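Local coordinates for protein cytosolic phospholipase A2 delta (Homo sapiens, PDB 5IZ5) that hydrolyses glycerophospholipids at the sn-2 position in a calcium-dependent manner, with a preference for linoleic acid there, at residues R150-I155 and V161-S166; L55-G60 and G612-Q617; Q350-L355 and T795-I800. The protein carries 3 engineered substitutions. All coordinates share one frame; numbering follows the deposited sequence.

From the N terminus, the first C2 domain supplies the loop 55-60, whose partner 612-617 comes more than 550 residues later in the phospholipase part of the chain; interaction 2 thus closes a very long loop. Nested inside it, interaction 1 closes a short hairpin between strands 152-156 and 160-172. The two touch: strand 614-615 pairs with strand 160-172, and Gln614 OE1 lies 2.9 Å from Arg163 NH1. Interaction 3 opens at 350-355, after interaction 1 has closed, and ends at 795-800, so it crosses interaction 2. It joins two helix ends of the catalytic domain, its centre about 51 Å from that of interaction 2.

Interaction 1 (R150-I155 and V161-S166); sequences RPENLI and VARELS
Val161 opens the second segment against Leu154, CG1 standing 4.1 Å from Leu154 CD2. Ala162 then forms an antiparallel hydrogen-bonded pair with Ile155: Ala162 N donates to Ile155 O at 2.7 Å and Ile155 N returns a bond to Ala162 O, while the two CB atoms meet on one face of the hairpin. At Arg163 regular pairing gives way to side-chain chemistry. Its chain bends at chi2 and chi3, which brings the guanidinium side-on to the Glu152 carboxylate: NE lies 2.8 Å from Glu152 OE2 and NH2 reaches Glu152 OE1. The two planes are 44° apart, and Leu154 CD2 packs beside the arginine's CD and NE. Glu164 contributes both backbone and side chain. Its backbone N donates to the anti lone pair of Glu152 OE2 at 2.9 Å, and a water bridges that oxygen to Glu164 O. Its side chain runs out with CG anti to the backbone N (chi1 -171°) to meet Arg150 end-on, in a nearly coplanar salt bridge. Arg150 NH2 is 2.7 Å from Glu164 OE1, whereas NH1 bonds almost straight to the syn lone pair of OE2. The same OE2 accepts Asn153 N at 2.9 Å, on its anti side but well out of the carboxylate plane. Each carboxylate is thus fixed by an arginine and a backbone N-H, which probably offsets the proximity of the two acids. This hairpin lies in the large antiparallel sheet: strand 21-36 flanks 152-156, Gln85 of strand 75-85 bonds Glu152 OE1, and strand 614-615 pairs with the second strand, Gln614 bonding Val161 through the backbone.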
# COMPACT_ATOMS: atom_id res chain seq x y z
N ARG B 150 6.65 -34.19 -13.31
CA ARG B 150 7.77 -33.26 -13.51
C ARG B 150 7.77 -32.22 -12.39
O ARG B 150 6.76 -32.06 -11.71
CB ARG B 150 7.67 -32.54 -14.87
CG ARG B 150 6.48 -31.60 -15.03
CD ARG B 150 6.55 -30.81 -16.33
NE ARG B 150 5.33 -30.01 -16.57
CZ ARG B 150 5.03 -28.85 -15.97
NH1 ARG B 150 5.85 -28.31 -15.08
NH2 ARG B 150 3.89 -28.23 -16.28
N PRO B 151 8.89 -31.50 -12.21
CA PRO B 151 8.85 -30.44 -11.20
C PRO B 151 8.00 -29.24 -11.67
O PRO B 151 7.87 -29.01 -12.86
CB PRO B 151 10.32 -30.03 -11.05
CG PRO B 151 11.13 -30.96 -11.91
CD PRO B 151 10.18 -31.55 -12.90
N GLU B 152 7.44 -28.51 -10.71
CA GLU B 152 6.71 -27.28 -11.00
C GLU B 152 7.71 -26.15 -11.24
O GLU B 152 8.73 -26.08 -10.56
CB GLU B 152 5.79 -26.92 -9.83
CG GLU B 152 4.96 -25.66 -10.05
CD GLU B 152 4.10 -25.30 -8.85
OE1 GLU B 152 4.05 -26.08 -7.87
OE2 GLU B 152 3.48 -24.22 -8.88
N ASN B 153 7.41 -25.28 -12.20
CA ASN B 153 8.23 -24.10 -12.45
C ASN B 153 7.75 -22.89 -11.64
O ASN B 153 6.77 -22.23 -11.99
CB ASN B 153 8.23 -23.75 -13.94
CG ASN B 153 8.89 -24.83 -14.79
OD1 ASN B 153 9.90 -25.42 -14.39
ND2 ASN B 153 8.33 -25.09 -15.96
N LEU B 154 8.47 -22.62 -10.54
CA LEU B 154 8.17 -21.52 -9.63
C LEU B 154 9.02 -20.29 -9.93
O LEU B 154 10.10 -20.42 -10.50
CB LEU B 154 8.45 -21.95 -8.20
CG LEU B 154 7.81 -23.22 -7.66
CD1 LEU B 154 8.33 -23.49 -6.26
CD2 LEU B 154 6.30 -23.10 -7.67
N ILE B 155 8.52 -19.12 -9.53
CA ILE B 155 9.30 -17.88 -9.50
C ILE B 155 9.18 -17.27 -8.11
O ILE B 155 8.06 -17.12 -7.61
CB ILE B 155 8.80 -16.85 -10.54
CG1 ILE B 155 8.85 -17.46 -11.95
CG2 ILE B 155 9.65 -15.58 -10.49
CD1 ILE B 155 8.12 -16.65 -13.01
N VAL B 161 5.98 -16.31 -3.63
CA VAL B 161 6.12 -17.32 -4.67
C VAL B 161 5.00 -17.17 -5.70
O VAL B 161 3.81 -17.11 -5.36
CB VAL B 161 6.01 -18.75 -4.11
CG1 VAL B 161 6.09 -19.79 -5.22
CG2 VAL B 161 7.10 -19.01 -3.08
N ALA B 162 5.40 -17.13 -6.96
CA ALA B 162 4.49 -17.23 -8.07
C ALA B 162 4.44 -18.70 -8.52
O ALA B 162 5.44 -19.26 -8.99
CB ALA B 162 4.95 -16.34 -9.20
N ARG B 163 3.28 -19.32 -8.34
CA ARG B 163 3.07 -20.71 -8.72
C ARG B 163 2.99 -20.81 -10.23
O ARG B 163 2.63 -19.83 -10.90
CB ARG B 163 1.78 -21.25 -8.10
CG ARG B 163 1.73 -21.19 -6.58
CD ARG B 163 2.80 -22.05 -5.94
NE ARG B 163 2.63 -23.46 -6.31
CZ ARG B 163 1.86 -24.35 -5.68
NH1 ARG B 163 1.16 -24.00 -4.60
NH2 ARG B 163 1.78 -25.59 -6.13
N GLU B 164 3.32 -21.98 -10.78
CA GLU B 164 3.21 -22.19 -12.23
C GLU B 164 1.75 -22.04 -12.64
O GLU B 164 0.86 -22.58 -11.99
CB GLU B 164 3.72 -23.58 -12.62
CG GLU B 164 3.83 -23.78 -14.13
CD GLU B 164 4.29 -25.18 -14.51
OE1 GLU B 164 3.92 -25.63 -15.61
OE2 GLU B 164 5.03 -25.82 -13.74
N LEU B 165 1.51 -21.29 -13.71
CA LEU B 165 0.14 -20.97 -14.14
C LEU B 165 -0.14 -21.59 -15.49
O LEU B 165 0.67 -21.48 -16.41
CB LEU B 165 -0.07 -19.45 -14.23
CG LEU B 165 -1.38 -18.88 -13.68
CD1 LEU B 165 -1.53 -19.21 -12.21
CD2 LEU B 165 -1.40 -17.38 -13.90
N SER B 166 -1.28 -22.25 -15.59
CA SER B 166 -1.81 -22.71 -16.87
C SER B 166 -2.95 -21.81 -17.31
O SER B 166 -3.62 -21.18 -16.48
CB SER B 166 -2.27 -24.15 -16.78
OG SER B 166 -1.19 -25.01 -16.46
O HOH W 1 0.82 -24.55 -10.10

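Interaction 2 (L55-G60 and G612-Q617); sequences LSTAPG and GLQLHQ. With SO4 (sulfate ion), chain O.
Thr57 and Gln614 are the nearest backbone positions of the two segments, their CA atoms 6.6 Å apart, with Thr57 inside a type I turn from Leu55 to Ala58 that is closed by Ala58 N bonding to Leu55 O. The chain of Gln614, extended beyond CG (chi2 -174°), crosses the threonine side chain at about a right angle and presents its amide to the turn. NE2 donates to Thr57 O at 2.9 Å. This bond is bent, with an N-H...O angle of 138°, and the donor sits 33° off the carbonyl plane. Beside it, Gln614 OE1 packs against the threonine's carbon side, 3.2 Å from both Thr57 CB and CG2, while Thr57 OG1 bonds to Asn90 OD1. Farther along the loop, Gly60 N donates to O1 of a sulfate, probably taken from the crystallisation liquor, at 2.6 Å; Gln54 also binds this ion. Both ends of the buried Gln614 amide have partners, since OE1 accepts from Arg163 NH1. That pairing probably sets which way the amide is flipped; Gln614, in the phospholipase part of the chain, so links the turn of the first C2 domain to Arg163 on the hairpin of interaction 1.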
# COMPACT_ATOMS: atom_id res chain seq x y z
N LEU B 55 -7.29 -25.51 1.76
CA LEU B 55 -5.85 -25.31 1.80
C LEU B 55 -5.58 -23.89 1.37
O LEU B 55 -6.09 -23.45 0.34
CB LEU B 55 -5.15 -26.30 0.88
CG LEU B 55 -3.62 -26.36 0.95
CD1 LEU B 55 -3.14 -26.89 2.29
CD2 LEU B 55 -3.07 -27.22 -0.18
N SER B 56 -4.78 -23.17 2.15
CA SER B 56 -4.51 -21.76 1.90
C SER B 56 -3.95 -21.49 0.49
O SER B 56 -4.16 -20.42 -0.06
CB SER B 56 -3.54 -21.22 2.96
OG SER B 56 -2.31 -21.94 2.95
N THR B 57 -3.26 -22.47 -0.07
CA THR B 57 -2.62 -22.36 -1.39
C THR B 57 -3.43 -23.02 -2.53
O THR B 57 -2.94 -23.20 -3.65
CB THR B 57 -1.20 -22.97 -1.34
OG1 THR B 57 -1.28 -24.30 -0.83
CG2 THR B 57 -0.29 -22.14 -0.42
N ALA B 58 -4.68 -23.39 -2.23
CA ALA B 58 -5.61 -23.88 -3.23
C ALA B 58 -6.97 -23.20 -3.03
O ALA B 58 -7.98 -23.84 -2.71
CB ALA B 58 -5.76 -25.39 -3.13
N PRO B 59 -7.00 -21.87 -3.22
CA PRO B 59 -8.26 -21.15 -3.07
C PRO B 59 -9.30 -21.64 -4.07
O PRO B 59 -8.98 -21.90 -5.22
CB PRO B 59 -7.86 -19.70 -3.38
CG PRO B 59 -6.69 -19.83 -4.29
CD PRO B 59 -5.94 -21.02 -3.79
N GLY B 60 -10.54 -21.81 -3.60
CA GLY B 60 -11.64 -22.22 -4.45
C GLY B 60 -11.83 -23.73 -4.55
O GLY B 60 -12.82 -24.19 -5.10
N GLY B 612 -3.31 -13.68 -5.13
CA GLY B 612 -3.07 -15.05 -5.56
C GLY B 612 -1.66 -15.55 -5.36
O GLY B 612 -1.44 -16.76 -5.31
N LEU B 613 -0.69 -14.65 -5.20
CA LEU B 613 0.67 -15.05 -4.88
C LEU B 613 0.69 -15.73 -3.53
O LEU B 613 -0.16 -15.45 -2.67
CB LEU B 613 1.61 -13.85 -4.88
CG LEU B 613 1.78 -13.16 -6.24
CD1 LEU B 613 2.48 -11.82 -6.08
CD2 LEU B 613 2.53 -14.06 -7.21
N GLN B 614 1.66 -16.63 -3.33
CA GLN B 614 1.73 -17.41 -2.11
C GLN B 614 3.03 -17.18 -1.35
O GLN B 614 4.02 -16.73 -1.92
CB GLN B 614 1.54 -18.89 -2.45
CG GLN B 614 0.33 -19.14 -3.34
CD GLN B 614 0.03 -20.61 -3.57
OE1 GLN B 614 0.87 -21.46 -3.32
NE2 GLN B 614 -1.18 -20.90 -4.06
N LEU B 615 3.03 -17.48 -0.06
CA LEU B 615 4.20 -17.25 0.78
C LEU B 615 5.17 -18.42 0.67
O LEU B 615 4.76 -19.57 0.70
CB LEU B 615 3.80 -17.05 2.25
CG LEU B 615 3.14 -15.72 2.65
CD1 LEU B 615 3.96 -14.53 2.17
CD2 LEU B 615 1.71 -15.62 2.15
N HIS B 616 6.46 -18.10 0.59
CA HIS B 616 7.51 -19.11 0.52
C HIS B 616 7.57 -19.86 1.85
O HIS B 616 7.24 -19.30 2.90
CB HIS B 616 8.86 -18.43 0.23
CG HIS B 616 9.92 -19.37 -0.24
ND1 HIS B 616 10.64 -20.18 0.61
CD2 HIS B 616 10.39 -19.63 -1.48
CE1 HIS B 616 11.50 -20.90 -0.08
NE2 HIS B 616 11.37 -20.58 -1.35
N GLN B 617 7.99 -21.12 1.81
CA GLN B 617 8.06 -21.96 3.02
C GLN B 617 8.89 -21.33 4.14
O GLN B 617 8.56 -21.44 5.31
CB GLN B 617 8.60 -23.34 2.67
CG GLN B 617 8.79 -24.30 3.84
CD GLN B 617 7.53 -24.56 4.66
OE1 GLN B 617 7.57 -24.53 5.88
NE2 GLN B 617 6.41 -24.82 3.99
S SO4 O . -11.77 -22.48 -0.62
O1 SO4 O . -11.32 -21.19 -1.18
O2 SO4 O . -10.64 -23.15 0.05
O3 SO4 O . -12.87 -22.23 0.33
O4 SO4 O . -12.29 -23.35 -1.71

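Interaction 3 (Q350-L355 and T795-I800); sequences QKLGLL and TSQGAI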
# COMPACT_ATOMS: atom_id res chain seq x y z
N GLN B 350 17.81 25.19 -2.86
CA GLN B 350 18.10 25.63 -4.22
C GLN B 350 19.07 26.81 -4.19
O GLN B 350 20.11 26.77 -4.84
CB GLN B 350 16.82 26.02 -4.96
CG GLN B 350 17.04 26.24 -6.45
CD GLN B 350 15.75 26.57 -7.19
OE1 GLN B 350 15.01 27.47 -6.80
NE2 GLN B 350 15.48 25.84 -8.27
N LYS B 351 18.73 27.83 -3.42
CA LYS B 351 19.56 29.03 -3.30
C LYS B 351 20.97 28.71 -2.81
O LYS B 351 21.93 29.30 -3.29
CB LYS B 351 18.91 30.04 -2.36
CG LYS B 351 17.70 30.74 -2.95
CD LYS B 351 17.09 31.68 -1.93
CE LYS B 351 15.91 32.46 -2.48
NZ LYS B 351 15.26 33.26 -1.42
N LEU B 352 21.09 27.77 -1.88
CA LEU B 352 22.39 27.33 -1.39
C LEU B 352 23.13 26.42 -2.36
O LEU B 352 24.27 26.03 -2.09
CB LEU B 352 22.23 26.60 -0.06
CG LEU B 352 21.64 27.36 1.13
CD1 LEU B 352 21.59 26.44 2.33
CD2 LEU B 352 22.44 28.62 1.45
N GLY B 353 22.49 26.05 -3.47
CA GLY B 353 23.07 25.12 -4.43
C GLY B 353 23.18 23.70 -3.89
O GLY B 353 23.97 22.91 -4.41
N LEU B 354 22.40 23.36 -2.87
CA LEU B 354 22.49 22.04 -2.24
C LEU B 354 21.38 21.08 -2.67
O LEU B 354 21.46 19.88 -2.41
CB LEU B 354 22.52 22.18 -0.72
CG LEU B 354 23.69 23.00 -0.17
CD1 LEU B 354 23.54 23.17 1.33
CD2 LEU B 354 25.02 22.34 -0.48
N LEU B 355 20.36 21.60 -3.35
CA LEU B 355 19.29 20.74 -3.88
C LEU B 355 19.86 19.74 -4.89
O LEU B 355 19.43 18.57 -4.91
CB LEU B 355 18.19 21.59 -4.52
CG LEU B 355 16.87 20.91 -4.91
CD1 LEU B 355 16.29 20.08 -3.77
CD2 LEU B 355 15.86 21.94 -5.37
N THR B 795 20.19 29.67 7.36
CA THR B 795 20.99 29.88 8.57
C THR B 795 21.72 28.62 9.06
O THR B 795 22.60 28.72 9.89
CB THR B 795 20.14 30.43 9.72
OG1 THR B 795 21.00 31.09 10.66
CG2 THR B 795 19.42 29.30 10.41
N SER B 796 21.32 27.45 8.57
CA SER B 796 21.96 26.19 8.95
C SER B 796 22.95 25.71 7.89
O SER B 796 23.43 24.58 7.96
CB SER B 796 20.90 25.11 9.16
OG SER B 796 19.88 25.57 10.02
N GLN B 797 23.26 26.58 6.92
CA GLN B 797 24.14 26.22 5.82
C GLN B 797 25.41 25.55 6.31
O GLN B 797 25.82 24.51 5.78
CB GLN B 797 24.50 27.46 5.00
CG GLN B 797 25.40 27.17 3.81
CD GLN B 797 25.76 28.41 3.02
OE1 GLN B 797 25.63 29.54 3.51
NE2 GLN B 797 26.20 28.22 1.78
N GLY B 798 26.03 26.13 7.34
CA GLY B 798 27.26 25.61 7.91
C GLY B 798 27.14 24.17 8.36
O GLY B 798 27.98 23.33 8.01
N ALA B 799 26.10 23.87 9.13
CA ALA B 799 25.87 22.52 9.63
C ALA B 799 25.65 21.52 8.49
O ALA B 799 26.12 20.38 8.56
CB ALA B 799 24.68 22.50 10.58
N ILE B 800 24.95 21.94 7.44
CA ILE B 800 24.67 21.07 6.29
C ILE B 800 25.96 20.73 5.55
O ILE B 800 26.22 19.56 5.23
CB ILE B 800 23.66 21.70 5.31
CG1 ILE B 800 22.31 21.91 6.00
CG2 ILE B 800 23.45 20.79 4.10
CD1 ILE B 800 21.38 22.84 5.25
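Gln797 lies against Leu352 along its whole length. Its CB is 4.1 Å from Leu352 CD1, and CG, one bond farther out, is about equally far from both leucine methyls. At CD the side chain makes its nearest approach, 3.7 Å to Leu352 CD2, and the two amide ends, OE1 at 3.9 Å and NE2 at 3.8 Å, are almost evenly spaced from that same methyl. Leu352 CD2 therefore rests over the face of the amide, nearly above CD, in a van der Waals contact with no hydrogen bond across the segments. The glutamine is fully extended, with CG anti to the backbone N (chi1 -179°) and chi2 at 180°, which lays the amide over Leu352 CD2. Shortening this residue to alanine would probably open a gap at Leu352 CD2, where the amide now lies, leaving CB alone to meet CD1. A second contact lies deeper: Leu354 CD1 meets Ile800 CG2 at 3.7 Å, the two side chains meeting at a slant. Around this pair, Leu801 and Leu804 of helix 797-810 also touch Leu354, while Val793, Leu732 and Phe734 pack on Ile800. Leu352 is further covered by Gln794. Gly353, with positive phi (69°), lies between the two leucines and turns the chain as it leaves helix 335-351. Two bonds back into the last turn complete a Schellman motif that ends this helix of the patatin-like catalytic domain, and the flanking leucines meet the first turn of its last helix, 797-810, one against the chain and amide of Gln797 and the other against Ile800.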